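Local structure of malonyl CoA-acyl carrier protein transacylase (Bartonella henselae, 3QAT) at residues 162-167 / 258-263; 174-179 / 206-211. The protein catalyses transfer of the malonyl group from malonyl-CoA to acyl carrier protein, a step in fatty acid biosynthesis. All coordinates share one frame; numbering follows the deposited sequence. Where two conformers were deposited one is given.

Overall arrangement
Both contacts join the mixed sheet of the small ferredoxin-like part of the acyltransferase to segments that come later in the chain, and both are partly buried, with their centres 8 Å apart. Contact 1 extends the sheet at its edge by parallel backbone bonding and puts charged groups on one face. Contact 2 lies further from the centre of the chain, about 16 Å against 12 Å; there the neighbouring strand meets a loop through one serine hydroxyl and a leucine methyl laid on a glycine peptide. The two are knitted together by backbone bonds between strands 162-169 and 172-176, and by Gln163 OE1, which accepts from Ala209 N. Along the chain, contact 2 is nested inside the loop that contact 1 closes.

Contact 1. Residues 162-167 / 258-263; sequences CQIAND and TGRVRW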
loop_
_atom_site.group_PDB
_atom_site.type_symbol
_atom_site.label_atom_id
_atom_site.label_comp_id
_atom_site.label_asym_id
_atom_site.label_seq_id
_atom_site.Cartn_x
_atom_site.Cartn_y
_atom_site.Cartn_z
ATOM N N CYS A 162 -15.882 -3.571 14.835
ATOM C CA CYS A 162 -14.821 -4.421 14.261
ATOM C C CYS A 162 -15.147 -4.644 12.799
ATOM O O CYS A 162 -16.262 -5.041 12.456
ATOM C CB CYS A 162 -14.725 -5.746 15.021
ATOM S SG CYS A 162 -13.394 -6.864 14.491
ATOM N N GLN A 163 -14.175 -4.375 11.927
ATOM C CA GLN A 163 -14.408 -4.407 10.496
ATOM C C GLN A 163 -13.255 -5.114 9.798
ATOM O O GLN A 163 -12.163 -5.224 10.361
ATOM C CB GLN A 163 -14.497 -2.971 9.956
ATOM C CG GLN A 163 -15.777 -2.281 10.340
ATOM C CD GLN A 163 -15.760 -0.825 9.946
ATOM O OE1 GLN A 163 -15.013 -0.040 10.494
ATOM N NE2 GLN A 163 -16.603 -0.461 8.988
ATOM N N ILE A 164 -13.498 -5.613 8.591
ATOM C CA ILE A 164 -12.389 -6.132 7.764
ATOM C C ILE A 164 -11.602 -4.963 7.164
ATOM O O ILE A 164 -12.156 -4.163 6.391
ATOM C CB ILE A 164 -12.897 -7.081 6.667
ATOM C CG1 ILE A 164 -13.491 -8.343 7.317
ATOM C CG2 ILE A 164 -11.758 -7.434 5.683
ATOM C CD1 ILE A 164 -14.037 -9.360 6.314
ATOM N N ALA A 165 -10.324 -4.868 7.531
ATOM C CA ALA A 165 -9.434 -3.817 7.026
ATOM C C ALA A 165 -8.729 -4.227 5.733
ATOM O O ALA A 165 -8.554 -3.413 4.834
ATOM C CB ALA A 165 -8.400 -3.488 8.092
ATOM N N ASN A 166 -8.275 -5.476 5.654
ATOM C CA ASN A 166 -7.634 -5.949 4.414
ATOM C C ASN A 166 -8.188 -7.333 4.096
ATOM O O ASN A 166 -8.304 -8.184 5.001
ATOM C CB ASN A 166 -6.145 -6.260 4.562
ATOM C CG ASN A 166 -5.207 -5.085 4.866
ATOM O OD1 ASN A 166 -4.014 -5.373 5.028
ATOM N ND2 ASN A 166 -5.657 -3.805 4.888
ATOM N N ASP A 167 -8.429 -7.613 2.826
ATOM C CA ASP A 167 -8.649 -8.968 2.368
ATOM C C ASP A 167 -7.433 -9.236 1.466
ATOM O O ASP A 167 -7.402 -8.778 0.318
ATOM C CB ASP A 167 -9.974 -9.035 1.575
ATOM C CG ASP A 167 -10.215 -10.400 0.929
ATOM O OD1 ASP A 167 -9.666 -11.404 1.406
ATOM O OD2 ASP A 167 -10.962 -10.483 -0.079
ATOM N N THR A 258 -11.169 4.702 5.270
ATOM C CA THR A 258 -12.049 4.031 6.229
ATOM C C THR A 258 -12.549 2.669 5.774
ATOM O O THR A 258 -13.261 1.998 6.536
ATOM C CB THR A 258 -13.293 4.892 6.546
ATOM O OG1 THR A 258 -13.939 5.262 5.322
ATOM C CG2 THR A 258 -12.875 6.116 7.308
ATOM N N GLY A 259 -12.187 2.268 4.556
ATOM C CA GLY A 259 -12.748 1.063 3.946
ATOM C C GLY A 259 -11.734 -0.050 3.756
ATOM O O GLY A 259 -10.532 0.145 3.963
ATOM N N ARG A 260 -12.262 -1.196 3.324
ATOM C CA ARG A 260 -11.487 -2.430 3.133
ATOM C C ARG A 260 -10.551 -2.356 1.930
ATOM O O ARG A 260 -10.936 -1.920 0.838
ATOM C CB ARG A 260 -12.446 -3.613 2.978
ATOM C CG ARG A 260 -11.824 -4.927 2.479
ATOM C CD ARG A 260 -12.875 -6.050 2.457
ATOM N NE ARG A 260 -13.995 -5.729 1.575
ATOM C CZ ARG A 260 -14.320 -6.402 0.469
ATOM N NH1 ARG A 260 -13.625 -7.478 0.084
ATOM N NH2 ARG A 260 -15.361 -5.997 -0.248
ATOM N N VAL A 261 -9.309 -2.792 2.127
ATOM C CA VAL A 261 -8.377 -2.900 1.004
ATOM C C VAL A 261 -8.653 -4.244 0.320
ATOM O O VAL A 261 -8.387 -5.307 0.890
ATOM C CB VAL A 261 -6.907 -2.860 1.483
ATOM C CG1 VAL A 261 -5.962 -3.061 0.287
ATOM C CG2 VAL A 261 -6.635 -1.503 2.152
ATOM N N ARG A 262 -9.203 -4.194 -0.891
ATOM C CA ARG A 262 -9.698 -5.409 -1.578
ATOM C C ARG A 262 -8.555 -6.019 -2.418
ATOM O O ARG A 262 -8.624 -6.079 -3.661
ATOM C CB ARG A 262 -10.917 -5.054 -2.442
ATOM C CG ARG A 262 -12.111 -4.624 -1.588
ATOM C CD ARG A 262 -13.203 -4.041 -2.455
ATOM N NE ARG A 262 -13.861 -5.078 -3.261
ATOM C CZ ARG A 262 -14.867 -4.816 -4.098
ATOM N NH1 ARG A 262 -15.293 -3.568 -4.265
ATOM N NH2 ARG A 262 -15.450 -5.800 -4.773
ATOM N N TRP A 263 -7.486 -6.460 -1.742
ATOM C CA TRP A 263 -6.269 -6.842 -2.468
ATOM C C TRP A 263 -6.416 -8.175 -3.213
ATOM O O TRP A 263 -5.994 -8.298 -4.374
ATOM C CB TRP A 263 -4.986 -6.861 -1.562
ATOM C CG TRP A 263 -3.743 -6.892 -2.431
ATOM C CD1 TRP A 263 -2.883 -7.951 -2.611
ATOM C CD2 TRP A 263 -3.266 -5.836 -3.275
ATOM N NE1 TRP A 263 -1.880 -7.598 -3.501
ATOM C CE2 TRP A 263 -2.096 -6.307 -3.925
ATOM C CE3 TRP A 263 -3.722 -4.530 -3.543
ATOM C CZ2 TRP A 263 -1.372 -5.520 -4.853
ATOM C CZ3 TRP A 263 -2.998 -3.737 -4.447
ATOM C CH2 TRP A 263 -1.834 -4.231 -5.083
HETATM O O HOH W 1 -15.925 2.105 7.338
#
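Asn166 and Val261 form a parallel beta bridge that adds the short strand 261-262 to the edge of the ferredoxin-like sheet. Two nearly straight backbone bonds make it: Val261 N gives to Ala165 O at 2.9 Å, and Asp167 N gives to Val261 O at 3.0 Å. Ala165 and Asn166 together face Val174 on the other side, a classic beta bulge. With CG beside its own backbone N (chi1 -66°), the Asn166 amide folds back so that ND2 also reaches Ala165 O at 2.9 Å. This donor stands above the carbonyl plane, on the face opposite to Val261 N; Asn166 ND2 also lies 3.7 Å from Val261 CG2. Ile164 and Arg260 lie side by side, Ile164 CG2 3.7 Å from Arg260 CD. In the Arg260 conformer given, Arg262 CG sits over the guanidinium, 3.5 Å above its plane. In that conformer Asp167 OD2 lies near the plane at the edge, 4.0 Å from Arg260 NH1, too long for a salt bridge; its firmer partner is Arg264, while Arg260 pairs with Glu146 and Glu265. Further back, a water joins Gln163 NE2 to Thr258 O. Two donors on opposite faces of Ala165 O thus help hold the bridge and the Asn166 amide, whose OD1 also bonds Asn168 ND2, while Asp167 is probably balanced mainly by Arg264, beyond the bridge.

Contact 2. Residues 174-179 / 206-211; sequences VISGEA and FHSALM
Ser176 OG, in the conformer given here, stands above the flat carbonyl group of Phe206, 38° out of its plane, and donates a hydrogen bond to Phe206 O at 2.7 Å. Ser176 points its side chain toward the loop, and OG gets there because it is anti to the backbone N (chi1 -178°). His207 is bonded outside the two segments, NE2 to Ser98 OG and ND1 to Gln256 O. Next along, Ser208 turns its CB to within 3.6 Å of Ser176 OG. Its own OG, set between the backbone N and the carbonyl carbon, accepts from Leu210 N at 3.3 Å, an ST turn with a rather bent bond, and also bonds to Pro205 O. The short 3-10 turn that follows brings Leu210 CD1 against the Gly177 peptide, 3.6 Å from Gly177 C. The same methyl meets Glu178 CG at 3.9 Å, the two side chains crossing at about a right angle, while the Glu178 carboxylate goes elsewhere, to Leu161 N. At Gly177 the chain turns a corner, with backbone angles (phi 149°) that would press a CB into the carbonyl O of Ser176. Contact 2 joins strand 172-176 and this corner to the loop carrying His207, whose bond to Ser98, in what looks like a GxSxG nucleophile elbow, is consistent with the Ser-His dyad of malonyl-CoA:ACP transacylases.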
loop_
_atom_site.group_PDB
_atom_site.type_symbol
_atom_site.label_atom_id
_atom_site.label_comp_id
_atom_site.label_asym_id
_atom_site.label_seq_id
_atom_site.Cartn_x
_atom_site.Cartn_y
_atom_site.Cartn_z
ATOM N N VAL A 174 -7.072 -9.045 7.629
ATOM C CA VAL A 174 -6.743 -8.155 8.739
ATOM C C VAL A 174 -8.007 -7.441 9.183
ATOM O O VAL A 174 -8.743 -6.914 8.346
ATOM C CB VAL A 174 -5.684 -7.119 8.317
ATOM C CG1 VAL A 174 -5.249 -6.307 9.514
ATOM C CG2 VAL A 174 -4.480 -7.843 7.699
ATOM N N ILE A 175 -8.285 -7.472 10.482
ATOM C CA ILE A 175 -9.430 -6.748 11.038
ATOM C C ILE A 175 -8.958 -5.519 11.828
ATOM O O ILE A 175 -7.782 -5.396 12.179
ATOM C CB ILE A 175 -10.323 -7.651 11.934
ATOM C CG1 ILE A 175 -9.501 -8.283 13.054
ATOM C CG2 ILE A 175 -11.020 -8.702 11.057
ATOM C CD1 ILE A 175 -10.352 -9.062 14.081
ATOM N N SER A 176 -9.898 -4.630 12.119
ATOM C CA SER A 176 -9.577 -3.321 12.693
ATOM C C SER A 176 -10.799 -2.738 13.371
ATOM O O SER A 176 -11.928 -3.017 12.963
ATOM C CB SER A 176 -9.128 -2.387 11.561
ATOM O OG SER A 176 -8.757 -1.112 12.058
ATOM N N GLY A 177 -10.570 -1.891 14.361
ATOM C CA GLY A 177 -11.684 -1.196 15.029
ATOM C C GLY A 177 -11.371 -0.912 16.476
ATOM O O GLY A 177 -10.212 -0.651 16.847
ATOM N N GLU A 178 -12.409 -0.936 17.310
ATOM C CA GLU A 178 -12.195 -0.603 18.706
ATOM C C GLU A 178 -11.485 -1.713 19.450
ATOM O O GLU A 178 -11.750 -2.895 19.217
ATOM C CB GLU A 178 -13.512 -0.260 19.380
ATOM C CG GLU A 178 -14.101 1.044 18.863
ATOM C CD GLU A 178 -15.470 1.321 19.423
ATOM O OE1 GLU A 178 -16.410 0.534 19.163
ATOM O OE2 GLU A 178 -15.603 2.352 20.127
ATOM N N ALA A 179 -10.590 -1.326 20.351
ATOM C CA ALA A 179 -9.713 -2.277 21.023
ATOM C C ALA A 179 -10.394 -3.518 21.623
ATOM O O ALA A 179 -10.001 -4.650 21.318
ATOM C CB ALA A 179 -8.832 -1.555 22.056
ATOM N N PHE A 206 -6.449 1.263 11.352
ATOM C CA PHE A 206 -6.478 1.599 9.912
ATOM C C PHE A 206 -7.651 0.892 9.230
ATOM O O PHE A 206 -8.047 -0.240 9.599
ATOM C CB PHE A 206 -5.165 1.147 9.214
ATOM C CG PHE A 206 -3.906 1.820 9.721
ATOM C CD1 PHE A 206 -3.590 3.112 9.319
ATOM C CD2 PHE A 206 -3.019 1.138 10.537
ATOM C CE1 PHE A 206 -2.420 3.735 9.758
ATOM C CE2 PHE A 206 -1.832 1.752 10.986
ATOM C CZ PHE A 206 -1.541 3.047 10.598
ATOM N N HIS A 207 -8.209 1.553 8.219
ATOM C CA HIS A 207 -9.269 0.933 7.387
ATOM C C HIS A 207 -10.464 0.492 8.197
ATOM O O HIS A 207 -11.027 -0.584 7.969
ATOM C CB HIS A 207 -8.685 -0.206 6.519
ATOM C CG HIS A 207 -7.606 0.305 5.636
ATOM N ND1 HIS A 207 -7.864 1.208 4.626
ATOM C CD2 HIS A 207 -6.259 0.162 5.693
ATOM C CE1 HIS A 207 -6.719 1.582 4.078
ATOM N NE2 HIS A 207 -5.731 0.972 4.714
ATOM N N SER A 208 -10.821 1.348 9.149
ATOM C CA SER A 208 -12.061 1.208 9.889
ATOM C C SER A 208 -12.739 2.564 9.928
ATOM O O SER A 208 -12.127 3.581 9.582
ATOM C CB SER A 208 -11.821 0.720 11.314
ATOM O OG SER A 208 -11.313 1.753 12.143
ATOM N N ALA A 209 -13.999 2.576 10.371
ATOM C CA ALA A 209 -14.746 3.843 10.439
ATOM C C ALA A 209 -14.103 4.833 11.414
ATOM O O ALA A 209 -14.339 6.050 11.320
ATOM C CB ALA A 209 -16.203 3.579 10.809
ATOM N N LEU A 210 -13.291 4.332 12.343
ATOM C CA LEU A 210 -12.574 5.176 13.297
ATOM C C LEU A 210 -11.576 6.137 12.637
ATOM O O LEU A 210 -11.149 7.121 13.257
ATOM C CB LEU A 210 -11.864 4.335 14.358
ATOM C CG LEU A 210 -12.729 3.502 15.309
ATOM C CD1 LEU A 210 -11.827 2.654 16.174
ATOM C CD2 LEU A 210 -13.574 4.391 16.199
ATOM N N MET A 211 -11.209 5.832 11.387
ATOM C CA MET A 211 -10.287 6.666 10.615
ATOM C C MET A 211 -10.956 7.871 9.988
ATOM O O MET A 211 -10.299 8.610 9.260
ATOM C CB MET A 211 -9.643 5.855 9.480
ATOM C CG MET A 211 -8.309 5.188 9.776
ATOM S SD MET A 211 -7.055 6.057 10.757
ATOM C CE MET A 211 -7.573 5.103 12.146
#